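Bifunctional dTDP-4-dehydrorhamnose 3,5-epimerase/dTDP-4-dehydrorhamnose reductase (Arabidopsis thaliana, PDB 4QQR) converts dTDP-4-dehydro-6-deoxy-glucose to dTDP-beta-L-rhamnose by epimerization at C3' and C5' followed by NADPH-dependent reduction, and can also form UDP-beta-L-rhamnose. Local coordinates at residues I17-G25 and F65-R73; C115-H123 and F131-F139. All coordinates share one frame; numbering follows the deposited sequence.

Contact 1. Residues I17-G25 and F65-R73; sequences IYGKTGWIG and FNAAGVTGR. With SO4 (sulfate ion), chain H.
Ile17 and Tyr18 pair in parallel with Phe65 and Asn66 in the central sheet of a Rossmann fold. Strand 14-18 ends here in the glycine-rich turn that leads into helix 23-34. Tyr18 N donates to Phe65 O at 2.7 Å, and Ala67 N donates to Tyr18 O at 2.9 Å. On one face of the sheet Ile17 CG1 rests on Phe65 CB, 4.0 Å away. On the other face the Tyr18 ring leads away from 65-73, and its hydroxyl is hydrogen-bonded to Asp55. Asn66 OD1 accepts from Ala68 N, an Asx turn that bends the chain just past the strand. Ala67 CB then points at the start of the helix and meets Ile24 CG2 at 4.1 Å.

Thr71 carries the outer half of the contact. With chi1 at -46°, OG1 lies beside its own backbone N, while CG2 is directed at the helix. The methyl CG2 packs against Trp23 CE3 and Ile24 CG1, the latter at 3.5 Å. The Thr71 and Trp23 side chains cross at about a right angle. Trp23 CG is anti to its own N (chi1 -170°), and this carries the indole over to the Thr71 methyl.

A sulfate, probably from the crystallisation liquor, sits at the helix N-terminus, where Gly22 is the N-cap. Trp23, Ile24 and Gly69 to Thr71 are NADPH-binding residues by similarity, so the anion may mimic a cofactor phosphate. Trp23 N donates to sulfate O3. Thr71 OG1 donates to the same O3 at 3.1 Å and accepts a weak hydrogen bond from Ile24 N at 3.3 Å.

Contact 2. Residues C115-H123 and F131-F139; sequences CIFEYDSGH and FKEEDTPNF. With ZN (zinc ion), chain C.
Phe131 lies between Phe117 and His123 in an aromatic cluster beside a zinc site, within the long loop between strand 107-113 and helix 143-155. The imidazole of His123 stacks face to face on Phe131, with centroids 3.9 Å apart and planes at 30°. Phe117 covers the opposite face of Phe131 obliquely, its plane turned by 33°. Phe117 is itself enclosed. Phe131 CB lies over one of its faces, and Pro137 CA over the other at 3.8 Å from the centroid.

The His123 and Asp135 side chains come from opposite directions, and His123 NE2 and Asp135 OD2 both bind the zinc ion. The Asp135 carboxylate plane is 71° from the imidazole. Asp120 OD2 accepts from His123 ND1 through its syn lone pair, nearly in the ring plane, and should fix the ring's rotation. The same oxygen takes Gly122 N from above the carboxylate plane, while Lys132 N reaches Asp135 OD2 similarly.

Near Phe139, whose ring edge faces Glu118 OE1, the Asn138 amide bonds the backbone of Glu118 twice. Its CG is folded in over its own backbone, which brings the amide to Glu118. OD1 accepts from Glu118 N, and ND2 donates almost straight to Glu118 O at 2.7 Å.

How the contacts relate
Both segments of contact 1 precede those of contact 2 in the sequence. Their centres are about 24 Å apart, and their nearest atoms come within about 6 Å without touching. Contact 1 joins strands 14-18 and 63-66, neighbours in the parallel six-strand sheet, and is buried near the middle of the chain. Contact 2 is farther out and only partly buried, in the loop following strand 107-113. That strand lies next to 63-66, and its Tyr111, an NADPH-binding residue by similarity, touches Phe65 and Ala67. Contact 1 thus shapes the predicted cofactor site, while contact 2 folds a neighbouring loop that carries zinc ligands.

Contact 1. Residues I17-G25 and F65-R73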
ATOM      1  N   ILE A  17      -0.797  -2.301 -23.737  1.00 45.49           N
ATOM      2  CA  ILE A  17      -1.724  -1.440 -23.016  1.00 45.40           C
ATOM      3  C   ILE A  17      -2.657  -2.266 -22.137  1.00 46.53           C
ATOM      4  O   ILE A  17      -3.180  -3.290 -22.567  1.00 48.73           O
ATOM      5  CB  ILE A  17      -2.536  -0.564 -23.990  1.00 45.72           C
ATOM      6  CG1 ILE A  17      -1.585   0.298 -24.835  1.00 43.53           C
ATOM      7  CG2 ILE A  17      -3.526   0.300 -23.227  1.00 44.02           C
ATOM      8  CD1 ILE A  17      -2.253   1.022 -26.005  1.00 45.93           C
ATOM      9  N   TYR A  18      -2.850  -1.832 -20.897  1.00 46.69           N
ATOM     10  CA  TYR A  18      -3.799  -2.496 -20.009  1.00 47.03           C
ATOM     11  C   TYR A  18      -5.027  -1.632 -19.764  1.00 47.74           C
ATOM     12  O   TYR A  18      -4.909  -0.438 -19.509  1.00 47.35           O
ATOM     13  CB  TYR A  18      -3.127  -2.952 -18.700  1.00 46.67           C
ATOM     14  CG  TYR A  18      -2.283  -4.188 -18.919  1.00 47.26           C
ATOM     15  CD1 TYR A  18      -0.933  -4.082 -19.240  1.00 46.16           C
ATOM     16  CD2 TYR A  18      -2.848  -5.458 -18.866  1.00 45.50           C
ATOM     17  CE1 TYR A  18      -0.161  -5.211 -19.470  1.00 46.29           C
ATOM     18  CE2 TYR A  18      -2.088  -6.592 -19.102  1.00 51.03           C
ATOM     19  CZ  TYR A  18      -0.743  -6.462 -19.398  1.00 50.50           C
ATOM     20  OH  TYR A  18       0.021  -7.581 -19.628  1.00 51.93           O
ATOM     21  N   GLY A  19      -6.203  -2.242 -19.899  1.00 53.93           N
ATOM     22  CA  GLY A  19      -7.471  -1.549 -19.736  1.00 48.57           C
ATOM     23  C   GLY A  19      -8.203  -1.167 -21.014  1.00 55.46           C
ATOM     24  O   GLY A  19      -8.565  -0.001 -21.174  1.00 59.80           O
ATOM     25  N   LYS A  20      -8.447  -2.114 -21.922  1.00 58.02           N
ATOM     26  CA  LYS A  20      -9.254  -1.792 -23.116  1.00 58.36           C
ATOM     27  C   LYS A  20     -10.694  -1.451 -22.725  1.00 59.62           C
ATOM     28  O   LYS A  20     -11.351  -0.613 -23.349  1.00 60.48           O
ATOM     29  CB  LYS A  20      -9.215  -2.907 -24.179  1.00 58.43           C
ATOM     30  CG  LYS A  20      -9.994  -4.190 -23.873  1.00 61.13           C
ATOM     31  CD  LYS A  20     -10.008  -5.143 -25.082  1.00 55.36           C
ATOM     32  CE  LYS A  20     -10.519  -4.428 -26.340  1.00 65.24           C
ATOM     33  NZ  LYS A  20     -10.609  -5.293 -27.571  1.00 69.30           N
ATOM     34  N   THR A  21     -11.157  -2.113 -21.673  1.00 62.21           N
ATOM     35  CA  THR A  21     -12.460  -1.865 -21.074  1.00 62.41           C
ATOM     36  C   THR A  21     -12.720  -0.376 -20.810  1.00 55.95           C
ATOM     37  O   THR A  21     -13.825   0.105 -21.027  1.00 59.24           O
ATOM     38  CB  THR A  21     -12.570  -2.653 -19.741  1.00 63.39           C
ATOM     39  OG1 THR A  21     -12.822  -4.037 -20.021  1.00 64.10           O
ATOM     40  CG2 THR A  21     -13.673  -2.086 -18.841  1.00 60.52           C
ATOM     41  N   GLY A  22     -11.699   0.351 -20.364  1.00 49.21           N
ATOM     42  CA  GLY A  22     -11.898   1.679 -19.807  1.00 51.70           C
ATOM     43  C   GLY A  22     -11.797   2.868 -20.749  1.00 52.27           C
ATOM     44  O   GLY A  22     -11.553   2.711 -21.944  1.00 54.86           O
ATOM     45  N   TRP A  23     -11.967   4.067 -20.202  1.00 49.34           N
ATOM     46  CA  TRP A  23     -12.026   5.276 -21.012  1.00 47.67           C
ATOM     47  C   TRP A  23     -10.676   5.579 -21.676  1.00 50.38           C
ATOM     48  O   TRP A  23     -10.553   5.532 -22.901  1.00 51.54           O
ATOM     49  CB  TRP A  23     -12.535   6.457 -20.167  1.00 50.60           C
ATOM     50  CG  TRP A  23     -12.868   7.733 -20.940  1.00 48.38           C
ATOM     51  CD1 TRP A  23     -12.981   7.871 -22.295  1.00 47.85           C
ATOM     52  CD2 TRP A  23     -13.120   9.035 -20.388  1.00 45.64           C
ATOM     53  NE1 TRP A  23     -13.290   9.171 -22.618  1.00 45.22           N
ATOM     54  CE2 TRP A  23     -13.381   9.904 -21.468  1.00 46.45           C
ATOM     55  CE3 TRP A  23     -13.162   9.546 -19.086  1.00 42.47           C
ATOM     56  CZ2 TRP A  23     -13.666  11.258 -21.286  1.00 45.38           C
ATOM     57  CZ3 TRP A  23     -13.444  10.888 -18.906  1.00 43.91           C
ATOM     58  CH2 TRP A  23     -13.687  11.732 -20.001  1.00 44.89           C
ATOM     59  N   ILE A  24      -9.664   5.881 -20.869  1.00 51.69           N
ATOM     60  CA  ILE A  24      -8.321   6.172 -21.374  1.00 49.12           C
ATOM     61  C   ILE A  24      -7.687   5.029 -22.208  1.00 46.49           C
ATOM     62  O   ILE A  24      -7.114   5.262 -23.285  1.00 42.14           O
ATOM     63  CB  ILE A  24      -7.404   6.585 -20.203  1.00 51.07           C
ATOM     64  CG1 ILE A  24      -7.823   7.960 -19.691  1.00 50.29           C
ATOM     65  CG2 ILE A  24      -5.923   6.605 -20.613  1.00 47.98           C
ATOM     66  CD1 ILE A  24      -6.996   8.439 -18.507  1.00 47.95           C
ATOM     67  N   GLY A  25      -7.797   3.802 -21.706  1.00 46.11           N
ATOM     68  CA  GLY A  25      -7.242   2.642 -22.384  1.00 47.98           C
ATOM     69  C   GLY A  25      -7.821   2.451 -23.771  1.00 53.42           C
ATOM     70  O   GLY A  25      -7.106   2.090 -24.718  1.00 48.75           O
ATOM     71  N   PHE A  65       1.655   0.396 -20.962  1.00 42.69           N
ATOM     72  CA  PHE A  65       0.745   1.434 -20.483  1.00 42.33           C
ATOM     73  C   PHE A  65      -0.280   0.836 -19.542  1.00 42.43           C
ATOM     74  O   PHE A  65      -0.984  -0.103 -19.896  1.00 45.56           O
ATOM     75  CB  PHE A  65       0.036   2.098 -21.659  1.00 39.75           C
ATOM     76  CG  PHE A  65       0.928   2.973 -22.479  1.00 39.36           C
ATOM     77  CD1 PHE A  65       1.854   2.415 -23.352  1.00 37.10           C
ATOM     78  CD2 PHE A  65       0.835   4.362 -22.389  1.00 41.17           C
ATOM     79  CE1 PHE A  65       2.691   3.220 -24.107  1.00 39.24           C
ATOM     80  CE2 PHE A  65       1.669   5.186 -23.147  1.00 39.43           C
ATOM     81  CZ  PHE A  65       2.595   4.614 -24.011  1.00 38.60           C
ATOM     82  N   ASN A  66      -0.352   1.370 -18.335  1.00 40.71           N
ATOM     83  CA  ASN A  66      -1.328   0.899 -17.365  1.00 42.99           C
ATOM     84  C   ASN A  66      -2.523   1.858 -17.233  1.00 42.13           C
ATOM     85  O   ASN A  66      -2.472   2.859 -16.508  1.00 42.52           O
ATOM     86  CB  ASN A  66      -0.659   0.677 -16.004  1.00 39.78           C
ATOM     87  CG  ASN A  66      -1.670   0.435 -14.893  1.00 43.53           C
ATOM     88  OD1 ASN A  66      -2.730  -0.152 -15.120  1.00 41.39           O
ATOM     89  ND2 ASN A  66      -1.347   0.893 -13.688  1.00 43.10           N
ATOM     90  N   ALA A  67      -3.603   1.551 -17.932  1.00 41.33           N
ATOM     91  CA  ALA A  67      -4.811   2.346 -17.802  1.00 41.02           C
ATOM     92  C   ALA A  67      -5.865   1.510 -17.087  1.00 45.27           C
ATOM     93  O   ALA A  67      -7.037   1.852 -17.090  1.00 47.42           O
ATOM     94  CB  ALA A  67      -5.297   2.791 -19.155  1.00 38.38           C
ATOM     95  N   ALA A  68      -5.420   0.427 -16.445  1.00 45.39           N
ATOM     96  CA  ALA A  68      -6.301  -0.572 -15.833  1.00 47.78           C
ATOM     97  C   ALA A  68      -7.276  -0.004 -14.812  1.00 51.99           C
ATOM     98  O   ALA A  68      -8.068  -0.728 -14.206  1.00 52.02           O
ATOM     99  CB  ALA A  68      -5.490  -1.708 -15.212  1.00 48.68           C
ATOM    100  N   GLY A  69      -7.216   1.300 -14.615  1.00 56.73           N
ATOM    101  CA  GLY A  69      -8.337   1.983 -14.021  1.00 65.14           C
ATOM    102  C   GLY A  69      -7.851   2.897 -12.942  1.00 64.20           C
ATOM    103  O   GLY A  69      -6.659   2.915 -12.643  1.00 59.10           O
ATOM    104  N   VAL A  70      -8.769   3.701 -12.416  1.00 70.65           N
ATOM    105  CA  VAL A  70     -10.075   3.881 -13.044  1.00 67.75           C
ATOM    106  C   VAL A  70      -9.992   5.248 -13.688  1.00 69.60           C
ATOM    107  O   VAL A  70      -9.308   6.132 -13.165  1.00 71.07           O
ATOM    108  CB  VAL A  70     -11.231   3.819 -12.011  1.00 71.08           C
ATOM    109  CG1 VAL A  70     -12.425   4.666 -12.445  1.00 70.07           C
ATOM    110  CG2 VAL A  70     -11.653   2.373 -11.770  1.00 74.29           C
ATOM    111  N   THR A  71     -10.639   5.436 -14.828  1.00 63.12           N
ATOM    112  CA  THR A  71     -10.655   6.770 -15.394  1.00 68.79           C
ATOM    113  C   THR A  71     -11.620   7.697 -14.614  1.00 70.33           C
ATOM    114  O   THR A  71     -12.848   7.624 -14.774  1.00 65.10           O
ATOM    115  CB  THR A  71     -10.934   6.765 -16.925  1.00 64.75           C
ATOM    116  OG1 THR A  71     -10.119   5.771 -17.570  1.00 58.47           O
ATOM    117  CG2 THR A  71     -10.620   8.127 -17.522  1.00 55.59           C
ATOM    118  N   GLY A  72     -11.047   8.544 -13.750  1.00 65.60           N
ATOM    119  CA  GLY A  72     -11.796   9.584 -13.059  1.00 65.46           C
ATOM    120  C   GLY A  72     -12.271   9.257 -11.652  1.00 73.26           C
ATOM    121  O   GLY A  72     -11.588   8.543 -10.900  1.00 66.59           O
ATOM    122  N   ARG A  73     -13.446   9.797 -11.304  1.00 79.01           N
ATOM    123  CA  ARG A  73     -14.090   9.582  -9.996  1.00 77.03           C
ATOM    124  C   ARG A  73     -14.831   8.243  -9.940  1.00 75.97           C
ATOM    125  O   ARG A  73     -15.830   8.029 -10.636  1.00 75.82           O
ATOM    126  CB  ARG A  73     -15.033  10.742  -9.636  1.00 66.75           C
TER
HETATM  127  S   SO4 H 406     -13.398   3.772 -16.631  1.00 77.63           S
HETATM  128  O1  SO4 H 406     -13.416   5.016 -15.853  1.00 69.78           O
HETATM  129  O2  SO4 H 406     -12.806   2.737 -15.778  1.00 78.40           O
HETATM  130  O3  SO4 H 406     -12.580   3.954 -17.831  1.00 66.25           O
HETATM  131  O4  SO4 H 406     -14.748   3.372 -17.055  1.00 67.94           O

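Contact 2. Residues C115-H123 and F131-F139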
ATOM      1  N   CYS A 115      -6.333  13.578  -7.465  1.00 40.33           N
ATOM      2  CA  CYS A 115      -7.369  13.825  -6.473  1.00 41.41           C
ATOM      3  C   CYS A 115      -6.997  13.291  -5.109  1.00 42.64           C
ATOM      4  O   CYS A 115      -7.846  12.806  -4.373  1.00 47.98           O
ATOM      5  CB  CYS A 115      -8.680  13.195  -6.905  1.00 41.25           C
ATOM      6  SG  CYS A 115      -9.426  14.073  -8.277  1.00 48.71           S
ATOM      7  N   ILE A 116      -5.724  13.391  -4.773  1.00 38.90           N
ATOM      8  CA  ILE A 116      -5.244  12.982  -3.474  1.00 46.02           C
ATOM      9  C   ILE A 116      -4.640  14.188  -2.738  1.00 44.99           C
ATOM     10  O   ILE A 116      -3.931  14.066  -1.738  1.00 46.44           O
ATOM     11  CB  ILE A 116      -4.216  11.882  -3.639  1.00 44.03           C
ATOM     12  CG1 ILE A 116      -3.142  12.328  -4.627  1.00 41.36           C
ATOM     13  CG2 ILE A 116      -4.902  10.628  -4.117  1.00 46.12           C
ATOM     14  CD1 ILE A 116      -1.910  11.450  -4.604  1.00 46.84           C
ATOM     15  N   PHE A 117      -4.934  15.363  -3.258  1.00 43.28           N
ATOM     16  CA  PHE A 117      -4.460  16.589  -2.672  1.00 44.55           C
ATOM     17  C   PHE A 117      -5.658  17.481  -2.367  1.00 48.40           C
ATOM     18  O   PHE A 117      -6.744  17.300  -2.938  1.00 48.71           O
ATOM     19  CB  PHE A 117      -3.478  17.272  -3.616  1.00 43.82           C
ATOM     20  CG  PHE A 117      -2.084  16.701  -3.564  1.00 49.28           C
ATOM     21  CD1 PHE A 117      -1.182  17.111  -2.586  1.00 45.32           C
ATOM     22  CD2 PHE A 117      -1.667  15.761  -4.492  1.00 51.14           C
ATOM     23  CE1 PHE A 117       0.101  16.601  -2.533  1.00 43.87           C
ATOM     24  CE2 PHE A 117      -0.369  15.241  -4.435  1.00 49.44           C
ATOM     25  CZ  PHE A 117       0.507  15.667  -3.448  1.00 47.06           C
ATOM     26  N   GLU A 118      -5.480  18.434  -1.461  1.00 47.56           N
ATOM     27  CA  GLU A 118      -6.579  19.340  -1.104  1.00 50.27           C
ATOM     28  C   GLU A 118      -6.090  20.747  -0.719  1.00 50.35           C
ATOM     29  O   GLU A 118      -5.043  20.893  -0.083  1.00 50.85           O
ATOM     30  CB  GLU A 118      -7.396  18.738   0.034  1.00 49.27           C
ATOM     31  CG  GLU A 118      -8.576  19.570   0.456  1.00 54.49           C
ATOM     32  CD  GLU A 118      -9.319  18.979   1.637  1.00 54.97           C
ATOM     33  OE1 GLU A 118      -8.674  18.341   2.500  1.00 49.63           O
ATOM     34  OE2 GLU A 118     -10.557  19.156   1.688  1.00 56.09           O
ATOM     35  N   TYR A 119      -6.838  21.770  -1.122  1.00 45.70           N
ATOM     36  CA  TYR A 119      -6.533  23.148  -0.731  1.00 51.71           C
ATOM     37  C   TYR A 119      -6.238  23.251   0.777  1.00 49.59           C
ATOM     38  O   TYR A 119      -7.024  22.784   1.603  1.00 45.73           O
ATOM     39  CB  TYR A 119      -7.686  24.091  -1.125  1.00 49.83           C
ATOM     40  CG  TYR A 119      -7.781  24.408  -2.616  1.00 45.00           C
ATOM     41  CD1 TYR A 119      -6.677  24.883  -3.324  1.00 44.47           C
ATOM     42  CD2 TYR A 119      -8.972  24.230  -3.309  1.00 40.94           C
ATOM     43  CE1 TYR A 119      -6.760  25.170  -4.682  1.00 41.88           C
ATOM     44  CE2 TYR A 119      -9.067  24.508  -4.666  1.00 41.90           C
ATOM     45  CZ  TYR A 119      -7.959  24.982  -5.347  1.00 44.19           C
ATOM     46  OH  TYR A 119      -8.057  25.268  -6.699  1.00 43.53           O
ATOM     47  N   ASP A 120      -5.086  23.834   1.117  1.00 51.33           N
ATOM     48  CA  ASP A 120      -4.668  23.972   2.516  1.00 51.80           C
ATOM     49  C   ASP A 120      -3.991  25.314   2.830  1.00 56.56           C
ATOM     50  O   ASP A 120      -3.886  26.187   1.959  1.00 54.07           O
ATOM     51  CB  ASP A 120      -3.762  22.804   2.941  1.00 49.09           C
ATOM     52  CG  ASP A 120      -2.407  22.799   2.232  1.00 53.47           C
ATOM     53  OD1 ASP A 120      -1.647  21.824   2.433  1.00 57.73           O
ATOM     54  OD2 ASP A 120      -2.084  23.747   1.480  1.00 54.60           O
ATOM     55  N   SER A 121      -3.516  25.454   4.069  1.00 57.36           N
ATOM     56  CA  SER A 121      -2.831  26.670   4.529  1.00 57.75           C
ATOM     57  C   SER A 121      -1.638  27.104   3.661  1.00 56.20           C
ATOM     58  O   SER A 121      -1.283  28.286   3.622  1.00 58.97           O
ATOM     59  CB  SER A 121      -2.335  26.482   5.961  1.00 56.34           C
ATOM     60  OG  SER A 121      -0.928  26.307   5.971  1.00 56.39           O
ATOM     61  N   GLY A 122      -1.009  26.147   2.988  1.00 54.81           N
ATOM     62  CA  GLY A 122       0.197  26.420   2.221  1.00 56.70           C
ATOM     63  C   GLY A 122      -0.064  26.356   0.730  1.00 57.08           C
ATOM     64  O   GLY A 122       0.819  26.657  -0.083  1.00 55.61           O
ATOM     65  N   HIS A 123      -1.279  25.935   0.377  1.00 55.74           N
ATOM     66  CA  HIS A 123      -1.762  25.974  -1.004  1.00 55.91           C
ATOM     67  C   HIS A 123      -3.239  26.385  -1.002  1.00 55.32           C
ATOM     68  O   HIS A 123      -4.122  25.581  -1.316  1.00 52.73           O
ATOM     69  CB  HIS A 123      -1.593  24.611  -1.692  1.00 53.66           C
ATOM     70  CG  HIS A 123      -0.339  23.889  -1.318  1.00 53.67           C
ATOM     71  ND1 HIS A 123      -0.156  23.306  -0.075  1.00 51.68           N
ATOM     72  CD2 HIS A 123       0.800  23.649  -2.009  1.00 53.51           C
ATOM     73  CE1 HIS A 123       1.034  22.747  -0.023  1.00 52.67           C
ATOM     74  NE2 HIS A 123       1.636  22.934  -1.186  1.00 54.23           N
ATOM     75  N   PHE A 131       0.036  22.198  -5.895  1.00 46.67           N
ATOM     76  CA  PHE A 131       0.793  21.097  -5.322  1.00 47.15           C
ATOM     77  C   PHE A 131       1.814  20.544  -6.294  1.00 50.01           C
ATOM     78  O   PHE A 131       1.556  20.415  -7.493  1.00 49.55           O
ATOM     79  CB  PHE A 131      -0.140  19.976  -4.899  1.00 47.67           C
ATOM     80  CG  PHE A 131      -0.883  20.258  -3.627  1.00 50.27           C
ATOM     81  CD1 PHE A 131      -0.215  20.271  -2.407  1.00 43.36           C
ATOM     82  CD2 PHE A 131      -2.253  20.494  -3.648  1.00 45.79           C
ATOM     83  CE1 PHE A 131      -0.892  20.508  -1.237  1.00 44.85           C
ATOM     84  CE2 PHE A 131      -2.940  20.746  -2.472  1.00 47.43           C
ATOM     85  CZ  PHE A 131      -2.253  20.754  -1.264  1.00 50.80           C
ATOM     86  N   LYS A 132       2.980  20.206  -5.767  1.00 51.31           N
ATOM     87  CA  LYS A 132       4.031  19.679  -6.611  1.00 51.56           C
ATOM     88  C   LYS A 132       4.096  18.151  -6.606  1.00 46.38           C
ATOM     89  O   LYS A 132       3.476  17.485  -5.778  1.00 43.89           O
ATOM     90  CB  LYS A 132       5.367  20.284  -6.200  1.00 53.08           C
ATOM     91  CG  LYS A 132       5.558  21.686  -6.686  1.00 52.43           C
ATOM     92  CD  LYS A 132       6.897  22.188  -6.246  1.00 59.73           C
ATOM     93  CE  LYS A 132       7.223  23.520  -6.901  1.00 72.45           C
ATOM     94  NZ  LYS A 132       8.127  24.345  -6.033  1.00 71.93           N
ATOM     95  N   GLU A 133       4.839  17.606  -7.558  1.00 45.40           N
ATOM     96  CA  GLU A 133       5.096  16.174  -7.609  1.00 47.86           C
ATOM     97  C   GLU A 133       5.667  15.670  -6.274  1.00 48.11           C
ATOM     98  O   GLU A 133       5.222  14.656  -5.725  1.00 45.98           O
ATOM     99  CB  GLU A 133       6.042  15.857  -8.775  1.00 45.11           C
ATOM    100  CG  GLU A 133       5.409  16.037 -10.180  1.00 45.51           C
ATOM    101  CD  GLU A 133       5.269  17.490 -10.626  1.00 45.35           C
ATOM    102  OE1 GLU A 133       5.528  18.391  -9.799  1.00 46.62           O
ATOM    103  OE2 GLU A 133       4.906  17.730 -11.805  1.00 43.26           O
ATOM    104  N   GLU A 134       6.623  16.410  -5.732  1.00 48.71           N
ATOM    105  CA  GLU A 134       7.317  15.989  -4.518  1.00 51.75           C
ATOM    106  C   GLU A 134       6.426  16.088  -3.287  1.00 50.60           C
ATOM    107  O   GLU A 134       6.708  15.475  -2.266  1.00 56.31           O
ATOM    108  CB  GLU A 134       8.596  16.806  -4.311  1.00 49.23           C
ATOM    109  CG  GLU A 134       9.329  17.148  -5.614  1.00 56.22           C
ATOM    110  CD  GLU A 134       8.671  18.316  -6.351  1.00 57.79           C
ATOM    111  OE1 GLU A 134       8.089  19.174  -5.658  1.00 59.36           O
ATOM    112  OE2 GLU A 134       8.710  18.364  -7.605  1.00 58.94           O
ATOM    113  N   ASP A 135       5.347  16.851  -3.386  1.00 51.30           N
ATOM    114  CA  ASP A 135       4.506  17.125  -2.228  1.00 48.20           C
ATOM    115  C   ASP A 135       3.869  15.863  -1.713  1.00 48.74           C
ATOM    116  O   ASP A 135       3.662  14.901  -2.457  1.00 54.10           O
ATOM    117  CB  ASP A 135       3.420  18.142  -2.578  1.00 51.44           C
ATOM    118  CG  ASP A 135       3.926  19.565  -2.561  1.00 52.54           C
ATOM    119  OD1 ASP A 135       5.156  19.764  -2.490  1.00 55.36           O
ATOM    120  OD2 ASP A 135       3.089  20.489  -2.602  1.00 52.83           O
ATOM    121  N   THR A 136       3.544  15.879  -0.432  1.00 47.53           N
ATOM    122  CA  THR A 136       2.996  14.711   0.225  1.00 50.07           C
ATOM    123  C   THR A 136       1.483  14.815   0.206  1.00 48.19           C
ATOM    124  O   THR A 136       0.945  15.804   0.674  1.00 51.63           O
ATOM    125  CB  THR A 136       3.510  14.648   1.665  1.00 50.81           C
ATOM    126  OG1 THR A 136       4.942  14.554   1.641  1.00 52.50           O
ATOM    127  CG2 THR A 136       2.930  13.461   2.395  1.00 49.32           C
ATOM    128  N   PRO A 137       0.795  13.807  -0.355  1.00 50.59           N
ATOM    129  CA  PRO A 137      -0.668  13.858  -0.466  1.00 51.12           C
ATOM    130  C   PRO A 137      -1.271  14.248   0.862  1.00 50.58           C
ATOM    131  O   PRO A 137      -0.877  13.692   1.891  1.00 51.57           O
ATOM    132  CB  PRO A 137      -1.046  12.415  -0.816  1.00 43.01           C
ATOM    133  CG  PRO A 137       0.109  11.941  -1.581  1.00 46.97           C
ATOM    134  CD  PRO A 137       1.330  12.554  -0.907  1.00 50.17           C
ATOM    135  N   ASN A 138      -2.183  15.210   0.839  1.00 47.94           N
ATOM    136  CA  ASN A 138      -2.743  15.728   2.075  1.00 51.15           C
ATOM    137  C   ASN A 138      -4.244  15.465   2.197  1.00 51.78           C
ATOM    138  O   ASN A 138      -4.886  15.932   3.140  1.00 50.07           O
ATOM    139  CB  ASN A 138      -2.454  17.225   2.182  1.00 50.98           C
ATOM    140  CG  ASN A 138      -3.253  18.036   1.192  1.00 52.57           C
ATOM    141  OD1 ASN A 138      -3.480  17.609   0.059  1.00 50.72           O
ATOM    142  ND2 ASN A 138      -3.714  19.201   1.621  1.00 54.07           N
ATOM    143  N   PHE A 139      -4.800  14.732   1.235  1.00 49.63           N
ATOM    144  CA  PHE A 139      -6.238  14.468   1.210  1.00 49.92           C
ATOM    145  C   PHE A 139      -6.482  12.973   1.208  1.00 53.82           C
ATOM    146  O   PHE A 139      -6.720  12.377   0.167  1.00 55.86           O
ATOM    147  CB  PHE A 139      -6.872  15.088  -0.037  1.00 50.29           C
ATOM    148  CG  PHE A 139      -8.376  14.975  -0.080  1.00 51.03           C
ATOM    149  CD1 PHE A 139      -9.168  15.716   0.797  1.00 48.60           C
ATOM    150  CD2 PHE A 139      -8.999  14.147  -1.012  1.00 51.11           C
ATOM    151  CE1 PHE A 139     -10.556  15.622   0.754  1.00 54.67           C
ATOM    152  CE2 PHE A 139     -10.389  14.051  -1.065  1.00 54.22           C
ATOM    153  CZ  PHE A 139     -11.171  14.791  -0.181  1.00 52.74           C
TER
HETATM  154 ZN    ZN C 401       3.719  22.876  -2.473  1.00 79.81          ZN